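Local coordinates for protein galactose-1-phosphate uridylyltransferase (Bacillus cereus, PDB 4QVU) that is of uncharacterised function but has a HIT-like fold with a bound zinc ion and is tentatively assigned as a hexose-1-phosphate uridylyltransferase, at residues A[80-85]-A[185-190]; A[84-89]-A[177-182]; A[91-96]-A[105-110]; A[206-211]-A[215-220]. One frame throughout, in Å; residues are numbered along the deposited sequence.

Interaction 1 of 4, residues A[80-85]-A[185-190]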
loop_
_atom_site.group_PDB
_atom_site.type_symbol
_atom_site.label_atom_id
_atom_site.label_comp_id
_atom_site.label_asym_id
_atom_site.label_seq_id
_atom_site.Cartn_x
_atom_site.Cartn_y
_atom_site.Cartn_z
ATOM N N GLU A 80 -16.449 3.263 36.507
ATOM C CA GLU A 80 -17.752 2.595 36.537
ATOM C C GLU A 80 -18.604 2.973 35.317
ATOM O O GLU A 80 -19.153 2.077 34.675
ATOM C CB GLU A 80 -18.508 2.930 37.831
ATOM N N HIS A 81 -18.703 4.285 34.993
ATOM C CA HIS A 81 -19.496 4.776 33.858
ATOM C C HIS A 81 -18.902 4.286 32.532
ATOM O O HIS A 81 -19.658 3.860 31.656
ATOM C CB HIS A 81 -19.608 6.305 33.862
ATOM C CG HIS A 81 -20.636 6.818 32.900
ATOM N ND1 HIS A 81 -21.954 7.001 33.283
ATOM C CD2 HIS A 81 -20.509 7.158 31.595
ATOM C CE1 HIS A 81 -22.581 7.452 32.208
ATOM N NE2 HIS A 81 -21.751 7.563 31.168
HETATM N N MSE A 82 -17.556 4.306 32.404
HETATM C CA MSE A 82 -16.848 3.799 31.229
HETATM C C MSE A 82 -17.121 2.268 31.079
HETATM O O MSE A 82 -17.376 1.808 29.966
HETATM C CB MSE A 82 -15.337 4.122 31.325
HETATM C CG MSE A 82 -14.551 3.798 30.056
HETATM SE SE MSE A 82 -15.214 4.741 28.485
HETATM C CE MSE A 82 -14.443 3.624 27.106
ATOM N N ARG A 83 -17.130 1.512 32.201
ATOM C CA ARG A 83 -17.418 0.071 32.242
ATOM C C ARG A 83 -18.871 -0.209 31.831
ATOM O O ARG A 83 -19.108 -1.105 31.015
ATOM C CB ARG A 83 -17.148 -0.518 33.645
ATOM N N SER A 84 -19.836 0.557 32.400
ATOM C CA SER A 84 -21.272 0.433 32.115
ATOM C C SER A 84 -21.588 0.820 30.664
ATOM O O SER A 84 -22.406 0.154 30.036
ATOM C CB SER A 84 -22.092 1.296 33.070
ATOM O OG SER A 84 -21.947 0.866 34.414
ATOM N N LEU A 85 -20.925 1.870 30.127
ATOM C CA LEU A 85 -21.155 2.322 28.758
ATOM C C LEU A 85 -20.695 1.254 27.742
ATOM O O LEU A 85 -21.451 0.962 26.813
ATOM C CB LEU A 85 -20.459 3.668 28.474
ATOM C CG LEU A 85 -20.554 4.199 27.034
ATOM C CD1 LEU A 85 -21.986 4.560 26.654
ATOM C CD2 LEU A 85 -19.634 5.383 26.825
ATOM N N TYR A 185 -8.739 0.022 28.469
ATOM C CA TYR A 185 -7.766 0.187 27.384
ATOM C C TYR A 185 -8.262 1.214 26.367
ATOM O O TYR A 185 -7.454 2.005 25.879
ATOM C CB TYR A 185 -7.471 -1.158 26.703
ATOM C CG TYR A 185 -6.355 -1.943 27.361
ATOM C CD1 TYR A 185 -6.460 -2.376 28.680
ATOM C CD2 TYR A 185 -5.216 -2.304 26.646
ATOM C CE1 TYR A 185 -5.438 -3.099 29.289
ATOM C CE2 TYR A 185 -4.189 -3.038 27.242
ATOM C CZ TYR A 185 -4.302 -3.425 28.567
ATOM O OH TYR A 185 -3.303 -4.155 29.166
ATOM N N ILE A 186 -9.585 1.236 26.073
ATOM C CA ILE A 186 -10.160 2.230 25.157
ATOM C C ILE A 186 -9.967 3.614 25.782
ATOM O O ILE A 186 -9.385 4.484 25.145
ATOM C CB ILE A 186 -11.649 1.953 24.812
ATOM C CG1 ILE A 186 -11.814 0.638 24.024
ATOM C CG2 ILE A 186 -12.253 3.135 24.033
ATOM C CD1 ILE A 186 -13.255 0.147 23.926
ATOM N N GLN A 187 -10.379 3.784 27.055
ATOM C CA GLN A 187 -10.285 5.053 27.770
ATOM C C GLN A 187 -8.850 5.584 27.789
ATOM O O GLN A 187 -8.666 6.753 27.471
ATOM C CB GLN A 187 -10.821 4.937 29.194
ATOM C CG GLN A 187 -10.977 6.304 29.852
ATOM C CD GLN A 187 -11.578 6.247 31.225
ATOM O OE1 GLN A 187 -11.171 5.456 32.084
ATOM N NE2 GLN A 187 -12.503 7.155 31.479
ATOM N N GLN A 188 -7.845 4.743 28.103
ATOM C CA GLN A 188 -6.442 5.182 28.152
ATOM C C GLN A 188 -5.923 5.547 26.764
ATOM O O GLN A 188 -5.279 6.589 26.631
ATOM C CB GLN A 188 -5.525 4.121 28.791
ATOM C CG GLN A 188 -5.789 3.871 30.282
ATOM C CD GLN A 188 -5.800 5.148 31.100
ATOM O OE1 GLN A 188 -6.864 5.691 31.427
ATOM N NE2 GLN A 188 -4.619 5.684 31.398
ATOM N N THR A 189 -6.237 4.738 25.733
ATOM C CA THR A 189 -5.798 5.013 24.370
ATOM C C THR A 189 -6.428 6.330 23.906
ATOM O O THR A 189 -5.717 7.140 23.326
ATOM C CB THR A 189 -6.110 3.844 23.415
ATOM O OG1 THR A 189 -5.613 2.612 23.965
ATOM C CG2 THR A 189 -5.516 4.057 22.021
ATOM N N VAL A 190 -7.719 6.569 24.208
ATOM C CA VAL A 190 -8.430 7.813 23.861
ATOM C C VAL A 190 -7.748 9.000 24.575
ATOM O O VAL A 190 -7.430 9.996 23.916
ATOM C CB VAL A 190 -9.950 7.722 24.193
ATOM C CG1 VAL A 190 -10.606 9.101 24.311
ATOM C CG2 VAL A 190 -10.678 6.859 23.166
#
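M82, present as selenomethionine, reaches from helix 79-97 to helix 179-195 and lodges against I186 and Q187, joining the two helices by one long apolar side chain. Its CG leaves anti to the backbone N (chi1 -172°), and a bend at chi2 then swings the selenium and CE toward I186. The terminal methyl CE meets the I186 branch methyl CG2 at 3.8 Å, the two side chains crossing at about a right angle. Nearer its root, M82 runs alongside Q187 in the opposite direction, M82 CG lying 4.0 Å from Q187 CB. Q187 stays extended beyond CG, and its CB and the amide carbon CD flank M82 CG. The buried amide is satisfied: NE2 donates to the backbone oxygens of I74 and Y77, tying the packing residue to that loop. A flexible, unbranched side chain can thread between helices whose nearest CA atoms, M82 and Q187, are 7.5 Å apart, and branched I186 offers it a firm surface, itself resting on L206 and F208 of the sheet. The arrangement is helix-helix packing over one face of an antiparallel sheet, in a HIT-like fold.

Interaction 2 of 4, residues A[84-89]-A[177-182]. With ZN (zinc ion), chain B.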
loop_
_atom_site.group_PDB
_atom_site.type_symbol
_atom_site.label_atom_id
_atom_site.label_comp_id
_atom_site.label_asym_id
_atom_site.label_seq_id
_atom_site.Cartn_x
_atom_site.Cartn_y
_atom_site.Cartn_z
ATOM N N SER A 84 -19.836 0.557 32.400
ATOM C CA SER A 84 -21.272 0.433 32.115
ATOM C C SER A 84 -21.588 0.820 30.664
ATOM O O SER A 84 -22.406 0.154 30.036
ATOM C CB SER A 84 -22.092 1.296 33.070
ATOM O OG SER A 84 -21.947 0.866 34.414
ATOM N N LEU A 85 -20.925 1.870 30.127
ATOM C CA LEU A 85 -21.155 2.322 28.758
ATOM C C LEU A 85 -20.695 1.254 27.742
ATOM O O LEU A 85 -21.451 0.962 26.813
ATOM C CB LEU A 85 -20.459 3.668 28.474
ATOM C CG LEU A 85 -20.554 4.199 27.034
ATOM C CD1 LEU A 85 -21.986 4.560 26.654
ATOM C CD2 LEU A 85 -19.634 5.383 26.825
ATOM N N ILE A 86 -19.495 0.664 27.930
ATOM C CA ILE A 86 -18.977 -0.347 27.010
ATOM C C ILE A 86 -19.817 -1.634 27.163
ATOM O O ILE A 86 -20.172 -2.223 26.146
ATOM C CB ILE A 86 -17.448 -0.575 27.209
ATOM C CG1 ILE A 86 -16.642 0.687 26.763
ATOM C CG2 ILE A 86 -16.912 -1.849 26.511
ATOM C CD1 ILE A 86 -16.800 1.174 25.267
ATOM N N ARG A 87 -20.214 -2.012 28.392
ATOM C CA ARG A 87 -21.055 -3.193 28.604
ATOM C C ARG A 87 -22.421 -3.036 27.911
ATOM O O ARG A 87 -22.831 -3.951 27.205
ATOM C CB ARG A 87 -21.236 -3.494 30.089
ATOM C CG ARG A 87 -20.087 -4.317 30.633
ATOM C CD ARG A 87 -20.199 -4.587 32.112
ATOM N NE ARG A 87 -19.203 -5.571 32.530
ATOM C CZ ARG A 87 -19.055 -6.013 33.772
ATOM N NH1 ARG A 87 -19.828 -5.549 34.747
ATOM N NH2 ARG A 87 -18.125 -6.915 34.053
ATOM N N PHE A 88 -23.081 -1.878 28.052
ATOM C CA PHE A 88 -24.370 -1.592 27.412
ATOM C C PHE A 88 -24.247 -1.651 25.872
ATOM O O PHE A 88 -25.023 -2.359 25.231
ATOM C CB PHE A 88 -24.875 -0.205 27.858
ATOM C CG PHE A 88 -26.257 0.200 27.398
ATOM C CD1 PHE A 88 -27.378 -0.083 28.175
ATOM C CD2 PHE A 88 -26.434 0.914 26.217
ATOM C CE1 PHE A 88 -28.652 0.326 27.769
ATOM C CE2 PHE A 88 -27.708 1.327 25.813
ATOM C CZ PHE A 88 -28.808 1.027 26.589
ATOM N N SER A 89 -23.251 -0.932 25.302
ATOM C CA SER A 89 -22.979 -0.821 23.862
ATOM C C SER A 89 -22.729 -2.177 23.205
ATOM O O SER A 89 -23.412 -2.485 22.233
ATOM C CB SER A 89 -21.776 0.081 23.610
ATOM O OG SER A 89 -22.041 1.396 24.071
ATOM N N GLY A 177 -15.811 -11.907 29.112
ATOM C CA GLY A 177 -15.544 -11.575 30.513
ATOM C C GLY A 177 -14.481 -10.508 30.739
ATOM O O GLY A 177 -14.425 -9.917 31.822
ATOM N N CYS A 178 -13.643 -10.229 29.701
ATOM C CA CYS A 178 -12.558 -9.233 29.717
ATOM C C CYS A 178 -13.046 -7.868 29.176
ATOM O O CYS A 178 -12.218 -7.030 28.802
ATOM C CB CYS A 178 -11.371 -9.737 28.902
ATOM S SG CYS A 178 -10.882 -11.440 29.264
ATOM N N ILE A 179 -14.372 -7.644 29.153
ATOM C CA ILE A 179 -15.011 -6.435 28.634
ATOM C C ILE A 179 -14.614 -5.183 29.474
ATOM O O ILE A 179 -14.440 -4.110 28.888
ATOM C CB ILE A 179 -16.553 -6.618 28.555
ATOM C CG1 ILE A 179 -17.226 -5.476 27.765
ATOM C CG2 ILE A 179 -17.222 -6.930 29.936
ATOM C CD1 ILE A 179 -18.572 -5.790 27.236
ATOM N N ASP A 180 -14.434 -5.321 30.808
ATOM C CA ASP A 180 -14.029 -4.203 31.667
ATOM C C ASP A 180 -12.562 -3.818 31.405
ATOM O O ASP A 180 -12.190 -2.658 31.590
ATOM C CB ASP A 180 -14.245 -4.541 33.142
ATOM C CG ASP A 180 -15.702 -4.669 33.562
ATOM O OD1 ASP A 180 -16.580 -4.127 32.847
ATOM O OD2 ASP A 180 -15.958 -5.240 34.647
ATOM N N GLU A 181 -11.745 -4.782 30.947
ATOM C CA GLU A 181 -10.347 -4.542 30.599
ATOM C C GLU A 181 -10.287 -3.780 29.291
ATOM O O GLU A 181 -9.471 -2.874 29.166
ATOM C CB GLU A 181 -9.552 -5.852 30.516
ATOM C CG GLU A 181 -9.441 -6.574 31.845
ATOM C CD GLU A 181 -8.688 -7.885 31.782
ATOM O OE1 GLU A 181 -7.437 -7.854 31.717
ATOM O OE2 GLU A 181 -9.350 -8.946 31.836
ATOM N N LEU A 182 -11.189 -4.120 28.333
ATOM C CA LEU A 182 -11.341 -3.471 27.023
ATOM C C LEU A 182 -11.695 -1.996 27.228
ATOM O O LEU A 182 -10.988 -1.130 26.715
ATOM C CB LEU A 182 -12.421 -4.206 26.190
ATOM C CG LEU A 182 -12.751 -3.695 24.774
ATOM C CD1 LEU A 182 -11.605 -3.924 23.823
ATOM C CD2 LEU A 182 -13.972 -4.416 24.218
HETATM ZN ZN ZN B . -9.977 -10.810 31.386
#
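I179 and R87 bring the first turn of helix 179-195 against the middle of helix 79-97, in a contact with a buried side and a solvent side. On the buried side I86 CG2 packs on I179 CG1 at 3.9 Å, the two branched side chains sliding past each other in opposite directions; L182 also points toward helix 79-97 but only skirts the contact. With I179 CG1 anti to its own backbone nitrogen (chi1 -169°), CG2 is turned to the edge of the R87 guanidinium, 3.5 Å from R87 NE. Toward solvent the grip is electrostatic. R87, extended from CG to NE, passes I179 and sets one face of its guanidinium against the D180 carboxylate, with R87 NH2 and D180 OD2 2.8 Å apart. Because the oxygen lies well out of the guanidinium plane, no N-H points at it and the salt bridge works through charge; a long arginine suits so exposed a position. Beyond it, C178 at the N-cap and E181 bind zinc through C178 SG (2.4 Å) and E181 OE2 (2.0 Å), with H153 as third protein ligand. The contact thus lies beside the N-terminal end of helix 179-195, at a Cys-Glu-His zinc site.

Interaction 3 of 4, residues A[91-96]-A[105-110]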
loop_
_atom_site.group_PDB
_atom_site.type_symbol
_atom_site.label_atom_id
_atom_site.label_comp_id
_atom_site.label_asym_id
_atom_site.label_seq_id
_atom_site.Cartn_x
_atom_site.Cartn_y
_atom_site.Cartn_z
ATOM N N LYS A 91 -23.326 -5.275 24.449
ATOM C CA LYS A 91 -24.500 -6.138 24.676
ATOM C C LYS A 91 -25.580 -5.900 23.611
ATOM O O LYS A 91 -26.055 -6.862 23.016
ATOM C CB LYS A 91 -25.102 -5.918 26.088
ATOM C CG LYS A 91 -26.306 -6.823 26.414
ATOM C CD LYS A 91 -26.878 -6.695 27.841
ATOM C CE LYS A 91 -27.903 -5.602 28.067
ATOM N NZ LYS A 91 -27.295 -4.251 28.194
ATOM N N HIS A 92 -25.943 -4.634 23.356
ATOM C CA HIS A 92 -26.998 -4.315 22.400
ATOM C C HIS A 92 -26.529 -4.510 20.959
ATOM O O HIS A 92 -27.350 -4.876 20.120
ATOM C CB HIS A 92 -27.526 -2.899 22.620
ATOM C CG HIS A 92 -28.279 -2.804 23.914
ATOM N ND1 HIS A 92 -29.484 -3.470 24.097
ATOM C CD2 HIS A 92 -27.946 -2.186 25.070
ATOM C CE1 HIS A 92 -29.843 -3.222 25.343
ATOM N NE2 HIS A 92 -28.958 -2.443 25.962
ATOM N N TRP A 93 -25.225 -4.334 20.684
ATOM C CA TRP A 93 -24.630 -4.559 19.370
ATOM C C TRP A 93 -24.686 -6.050 19.007
ATOM O O TRP A 93 -25.140 -6.404 17.915
ATOM C CB TRP A 93 -23.175 -4.045 19.361
ATOM C CG TRP A 93 -22.264 -4.589 18.290
ATOM C CD1 TRP A 93 -22.461 -4.544 16.940
ATOM C CD2 TRP A 93 -20.916 -5.054 18.480
ATOM N NE1 TRP A 93 -21.369 -5.068 16.284
ATOM C CE2 TRP A 93 -20.391 -5.350 17.199
ATOM C CE3 TRP A 93 -20.102 -5.266 19.612
ATOM C CZ2 TRP A 93 -19.096 -5.858 17.019
ATOM C CZ3 TRP A 93 -18.822 -5.770 19.430
ATOM C CH2 TRP A 93 -18.330 -6.055 18.146
ATOM N N LEU A 94 -24.240 -6.908 19.927
ATOM C CA LEU A 94 -24.149 -8.335 19.689
ATOM C C LEU A 94 -25.531 -8.984 19.662
ATOM O O LEU A 94 -25.733 -9.878 18.841
ATOM C CB LEU A 94 -23.238 -9.019 20.730
ATOM C CG LEU A 94 -21.745 -8.618 20.674
ATOM C CD1 LEU A 94 -20.956 -9.323 21.711
ATOM C CD2 LEU A 94 -21.124 -8.886 19.309
ATOM N N ASN A 95 -26.487 -8.512 20.488
ATOM C CA ASN A 95 -27.843 -9.067 20.510
ATOM C C ASN A 95 -28.635 -8.690 19.262
ATOM O O ASN A 95 -29.450 -9.502 18.825
ATOM C CB ASN A 95 -28.618 -8.628 21.749
ATOM C CG ASN A 95 -28.175 -9.311 23.016
ATOM O OD1 ASN A 95 -27.909 -10.521 23.056
ATOM N ND2 ASN A 95 -28.152 -8.557 24.097
ATOM N N LEU A 96 -28.407 -7.481 18.689
ATOM C CA LEU A 96 -29.118 -7.034 17.480
ATOM C C LEU A 96 -28.665 -7.854 16.253
ATOM O O LEU A 96 -29.473 -8.082 15.353
ATOM C CB LEU A 96 -28.922 -5.526 17.220
ATOM C CG LEU A 96 -29.867 -4.861 16.188
ATOM C CD1 LEU A 96 -31.279 -4.683 16.747
ATOM C CD2 LEU A 96 -29.333 -3.508 15.749
ATOM N N VAL A 105 -24.198 -6.106 11.933
ATOM C CA VAL A 105 -24.517 -4.915 12.717
ATOM C C VAL A 105 -23.192 -4.232 13.104
ATOM O O VAL A 105 -22.290 -4.876 13.642
ATOM C CB VAL A 105 -25.397 -5.259 13.954
ATOM C CG1 VAL A 105 -25.528 -4.073 14.895
ATOM C CG2 VAL A 105 -26.773 -5.758 13.532
ATOM N N ILE A 106 -23.087 -2.931 12.812
ATOM C CA ILE A 106 -21.922 -2.104 13.108
ATOM C C ILE A 106 -22.143 -1.325 14.398
ATOM O O ILE A 106 -23.221 -0.767 14.607
ATOM C CB ILE A 106 -21.644 -1.140 11.920
ATOM C CG1 ILE A 106 -20.974 -1.878 10.746
ATOM C CG2 ILE A 106 -20.808 0.065 12.360
ATOM C CD1 ILE A 106 -20.699 -1.008 9.514
ATOM N N LEU A 107 -21.095 -1.269 15.232
ATOM C CA LEU A 107 -20.963 -0.486 16.458
ATOM C C LEU A 107 -19.712 0.386 16.301
ATOM O O LEU A 107 -18.602 -0.140 16.101
ATOM C CB LEU A 107 -20.912 -1.374 17.727
ATOM C CG LEU A 107 -20.507 -0.689 19.061
ATOM C CD1 LEU A 107 -21.502 0.368 19.504
ATOM C CD2 LEU A 107 -20.329 -1.688 20.154
ATOM N N TYR A 108 -19.898 1.716 16.332
ATOM C CA TYR A 108 -18.792 2.651 16.156
ATOM C C TYR A 108 -19.118 4.009 16.796
ATOM O O TYR A 108 -20.274 4.294 17.129
ATOM C CB TYR A 108 -18.442 2.817 14.647
ATOM C CG TYR A 108 -19.331 3.748 13.853
ATOM C CD1 TYR A 108 -20.596 3.348 13.433
ATOM C CD2 TYR A 108 -18.877 5.001 13.450
ATOM C CE1 TYR A 108 -21.413 4.196 12.686
ATOM C CE2 TYR A 108 -19.683 5.855 12.693
ATOM C CZ TYR A 108 -20.948 5.446 12.310
ATOM O OH TYR A 108 -21.736 6.280 11.562
ATOM N N LYS A 109 -18.075 4.834 16.970
ATOM C CA LYS A 109 -18.144 6.172 17.551
ATOM C C LYS A 109 -17.372 7.169 16.694
ATOM O O LYS A 109 -16.366 6.814 16.077
ATOM C CB LYS A 109 -17.583 6.174 18.988
ATOM C CG LYS A 109 -17.739 7.513 19.679
ATOM C CD LYS A 109 -17.076 7.638 21.029
ATOM C CE LYS A 109 -17.329 9.037 21.531
ATOM N NZ LYS A 109 -16.758 9.265 22.877
ATOM N N ASN A 110 -17.846 8.419 16.683
ATOM C CA ASN A 110 -17.209 9.576 16.054
ATOM C C ASN A 110 -17.032 10.641 17.123
ATOM O O ASN A 110 -17.981 10.902 17.866
ATOM C CB ASN A 110 -18.028 10.105 14.866
ATOM C CG ASN A 110 -18.402 9.097 13.813
ATOM O OD1 ASN A 110 -17.663 8.157 13.522
ATOM N ND2 ASN A 110 -19.555 9.298 13.190
#
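Helix 79-97 packs back against strand 104-111, which follows it in the chain, with W93 lying against V105 and L107. Helix and strand segments run at 168° to each other with their axes 8.2 Å apart, a spacing bridged by a large indole. W93 CG stands anti to the main-chain nitrogen (chi1 160°), which brings the ring down onto the strand. One face takes L107: its CB sits 3.6 Å from the centroid of the five-membered ring, nearly above it, in a CH-pi contact, and L107 CD2 continues along the benzo part to 3.6 Å from W93 CE3. L94 CD2 lies over the opposite face, so the ring is sandwiched between two leucines. At the edge, W93 NE1 donates to V105 O at 2.8 Å, in the indole plane but bent (141° at the hydrogen), the nitrogen standing above the carbonyl plane. This bond satisfies the buried indole nitrogen and fixes the ring's rotation. V105 and L96 supply the aliphatic remainder, V105 CG1 lying 3.7 Å from W93 CD1 and 3.9 Å from L96 CD2. W93 also touches Y210 and I215 of the hairpin strands 203-211 and 214-222. I106, pointing away from the helix, packs on Y232 of a second subunit. Such packing of a helix on the strand that follows it belongs to the alpha/beta layering of this HIT-like fold.

Interaction 4 of 4, residues A[206-211]-A[215-220]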
loop_
_atom_site.group_PDB
_atom_site.type_symbol
_atom_site.label_atom_id
_atom_site.label_comp_id
_atom_site.label_asym_id
_atom_site.label_seq_id
_atom_site.Cartn_x
_atom_site.Cartn_y
_atom_site.Cartn_z
ATOM N N LEU A 206 -13.955 5.207 17.061
ATOM C CA LEU A 206 -13.936 3.855 17.602
ATOM C C LEU A 206 -14.637 2.981 16.632
ATOM O O LEU A 206 -15.694 3.376 16.147
ATOM C CB LEU A 206 -14.559 3.692 19.006
ATOM C CG LEU A 206 -14.063 4.521 20.183
ATOM C CD1 LEU A 206 -14.782 4.077 21.431
ATOM C CD2 LEU A 206 -12.555 4.391 20.390
ATOM N N PHE A 207 -14.063 1.825 16.311
ATOM C CA PHE A 207 -14.710 0.834 15.451
ATOM C C PHE A 207 -14.667 -0.496 16.138
ATOM O O PHE A 207 -13.602 -0.906 16.600
ATOM C CB PHE A 207 -14.087 0.741 14.055
ATOM C CG PHE A 207 -14.070 2.038 13.298
ATOM C CD1 PHE A 207 -15.237 2.557 12.749
ATOM C CD2 PHE A 207 -12.886 2.742 13.125
ATOM C CE1 PHE A 207 -15.227 3.765 12.068
ATOM C CE2 PHE A 207 -12.874 3.943 12.429
ATOM C CZ PHE A 207 -14.045 4.447 11.906
ATOM N N PHE A 208 -15.817 -1.163 16.235
ATOM C CA PHE A 208 -15.881 -2.463 16.874
ATOM C C PHE A 208 -16.099 -3.529 15.831
ATOM O O PHE A 208 -16.772 -3.297 14.825
ATOM C CB PHE A 208 -16.974 -2.503 17.942
ATOM C CG PHE A 208 -16.642 -1.715 19.188
ATOM C CD1 PHE A 208 -16.872 -0.339 19.245
ATOM C CD2 PHE A 208 -16.141 -2.352 20.319
ATOM C CE1 PHE A 208 -16.583 0.386 20.406
ATOM C CE2 PHE A 208 -15.855 -1.623 21.485
ATOM C CZ PHE A 208 -16.085 -0.260 21.521
ATOM N N TYR A 209 -15.483 -4.697 16.068
ATOM C CA TYR A 209 -15.545 -5.871 15.193
ATOM C C TYR A 209 -15.681 -7.149 16.010
ATOM O O TYR A 209 -15.089 -7.263 17.092
ATOM C CB TYR A 209 -14.279 -5.977 14.297
ATOM C CG TYR A 209 -13.796 -4.676 13.680
ATOM C CD1 TYR A 209 -13.048 -3.764 14.420
ATOM C CD2 TYR A 209 -14.002 -4.404 12.327
ATOM C CE1 TYR A 209 -12.604 -2.569 13.864
ATOM C CE2 TYR A 209 -13.519 -3.230 11.745
ATOM C CZ TYR A 209 -12.840 -2.306 12.525
ATOM O OH TYR A 209 -12.358 -1.146 11.979
ATOM N N TYR A 210 -16.469 -8.102 15.492
ATOM C CA TYR A 210 -16.597 -9.442 16.046
ATOM C C TYR A 210 -16.038 -10.350 14.964
ATOM O O TYR A 210 -16.711 -10.620 13.966
ATOM C CB TYR A 210 -18.030 -9.797 16.509
ATOM C CG TYR A 210 -18.101 -11.175 17.136
ATOM C CD1 TYR A 210 -17.755 -11.373 18.472
ATOM C CD2 TYR A 210 -18.447 -12.292 16.379
ATOM C CE1 TYR A 210 -17.773 -12.645 19.042
ATOM C CE2 TYR A 210 -18.458 -13.569 16.936
ATOM C CZ TYR A 210 -18.123 -13.740 18.269
ATOM O OH TYR A 210 -18.130 -14.993 18.824
ATOM N N LEU A 211 -14.741 -10.687 15.100
ATOM C CA LEU A 211 -13.958 -11.450 14.128
ATOM C C LEU A 211 -13.223 -12.594 14.804
ATOM O O LEU A 211 -12.648 -12.386 15.868
ATOM C CB LEU A 211 -12.950 -10.482 13.458
ATOM C CG LEU A 211 -12.007 -11.046 12.373
ATOM C CD1 LEU A 211 -12.770 -11.443 11.103
ATOM C CD2 LEU A 211 -10.947 -10.038 12.001
ATOM N N ILE A 215 -13.445 -9.897 20.235
ATOM C CA ILE A 215 -14.032 -8.560 20.213
ATOM C C ILE A 215 -12.869 -7.600 20.097
ATOM O O ILE A 215 -11.975 -7.596 20.948
ATOM C CB ILE A 215 -14.984 -8.236 21.396
ATOM C CG1 ILE A 215 -16.229 -9.162 21.343
ATOM C CG2 ILE A 215 -15.390 -6.734 21.363
ATOM C CD1 ILE A 215 -17.177 -9.090 22.537
ATOM N N ILE A 216 -12.859 -6.839 18.996
ATOM C CA ILE A 216 -11.810 -5.888 18.652
ATOM C C ILE A 216 -12.359 -4.481 18.616
ATOM O O ILE A 216 -13.407 -4.230 18.010
ATOM C CB ILE A 216 -11.155 -6.235 17.283
ATOM C CG1 ILE A 216 -10.673 -7.709 17.235
ATOM C CG2 ILE A 216 -10.027 -5.235 16.941
ATOM C CD1 ILE A 216 -10.286 -8.249 15.851
ATOM N N CYS A 217 -11.612 -3.551 19.221
ATOM C CA CYS A 217 -11.907 -2.143 19.116
ATOM C C CYS A 217 -10.732 -1.452 18.463
ATOM O O CYS A 217 -9.634 -1.422 19.027
ATOM C CB CYS A 217 -12.264 -1.496 20.447
ATOM S SG CYS A 217 -12.605 0.277 20.296
ATOM N N LYS A 218 -10.962 -0.898 17.271
ATOM C CA LYS A 218 -9.941 -0.136 16.579
ATOM C C LYS A 218 -10.163 1.342 16.904
ATOM O O LYS A 218 -11.239 1.878 16.642
ATOM C CB LYS A 218 -9.950 -0.421 15.077
ATOM C CG LYS A 218 -8.821 0.253 14.313
ATOM C CD LYS A 218 -8.897 0.004 12.818
ATOM C CE LYS A 218 -8.422 -1.364 12.397
ATOM N NZ LYS A 218 -6.941 -1.480 12.451
ATOM N N VAL A 219 -9.164 1.958 17.566
ATOM C CA VAL A 219 -9.125 3.376 17.954
ATOM C C VAL A 219 -8.307 4.079 16.883
ATOM O O VAL A 219 -7.141 3.725 16.688
ATOM C CB VAL A 219 -8.572 3.618 19.394
ATOM C CG1 VAL A 219 -8.870 5.037 19.852
ATOM C CG2 VAL A 219 -9.128 2.608 20.402
ATOM N N VAL A 220 -8.924 5.024 16.152
ATOM C CA VAL A 220 -8.276 5.697 15.026
ATOM C C VAL A 220 -8.226 7.225 15.239
ATOM O O VAL A 220 -9.274 7.872 15.151
ATOM C CB VAL A 220 -9.009 5.361 13.679
ATOM C CG1 VAL A 220 -8.267 5.933 12.471
ATOM C CG2 VAL A 220 -9.230 3.857 13.505
#
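Strands 206-211 and 215-220 run antiparallel at 159°, F207 and Y209 forming hydrogen-bonded pairs with K218 and I216, respectively. The bonds range from F207 O accepting from K218 N at 2.7 Å to Y209 O accepting from I216 N at 3.0 Å, all in the carbonyl planes. On the face toward the helices, F208 and C217 form a non-hydrogen-bonded pair: C217 SG, anti to its backbone nitrogen (chi1 179°), lies over the F208 ring, 4.0 Å from the centroid, a sulfur-aromatic contact. Beside it, L206 CD2 meets V219 CG1 at 3.8 Å, the two side chains pointing the same way, toward I186 and I193. Small C217 and branched V219 suit this side, packed against the helices. The opposite face carries F207 and Y209 with I216 and K218. Y209 presents its ring edge to K218, CE1 lying 3.6 Å from K218 CB, while V220 CG2 touches the F207 edge at 3.8 Å from CE2. The polar ends find partners beyond the hairpin: Y209 OH bonds to the G231 oxygen of a second subunit, and K218 NZ is held by N142 O, N170 and a salt bridge to E168. This is a beta hairpin, central in the antiparallel sheet and, on the face of F207 and Y209, part of the subunit interface.

Along the chain, interaction 3 is nested inside the loops closed by interactions 1 and 2, and interaction 4 follows them all. Interactions 1 and 2, with centres 8 Å apart, share helices 79-97 and 179-195 and so join the N-terminal and C-terminal parts of the chain. Interaction 3, its centre about 12 Å from that of interaction 2, ties helix 79-97 to strand 104-111, whose sheet neighbour 203-211 is the first strand of the hairpin of interaction 4. I186 and I86 from the helix pair rest on F208 of that hairpin, so a helical layer sits on one face of a continuous sheet, while residues on the other face meet a second subunit.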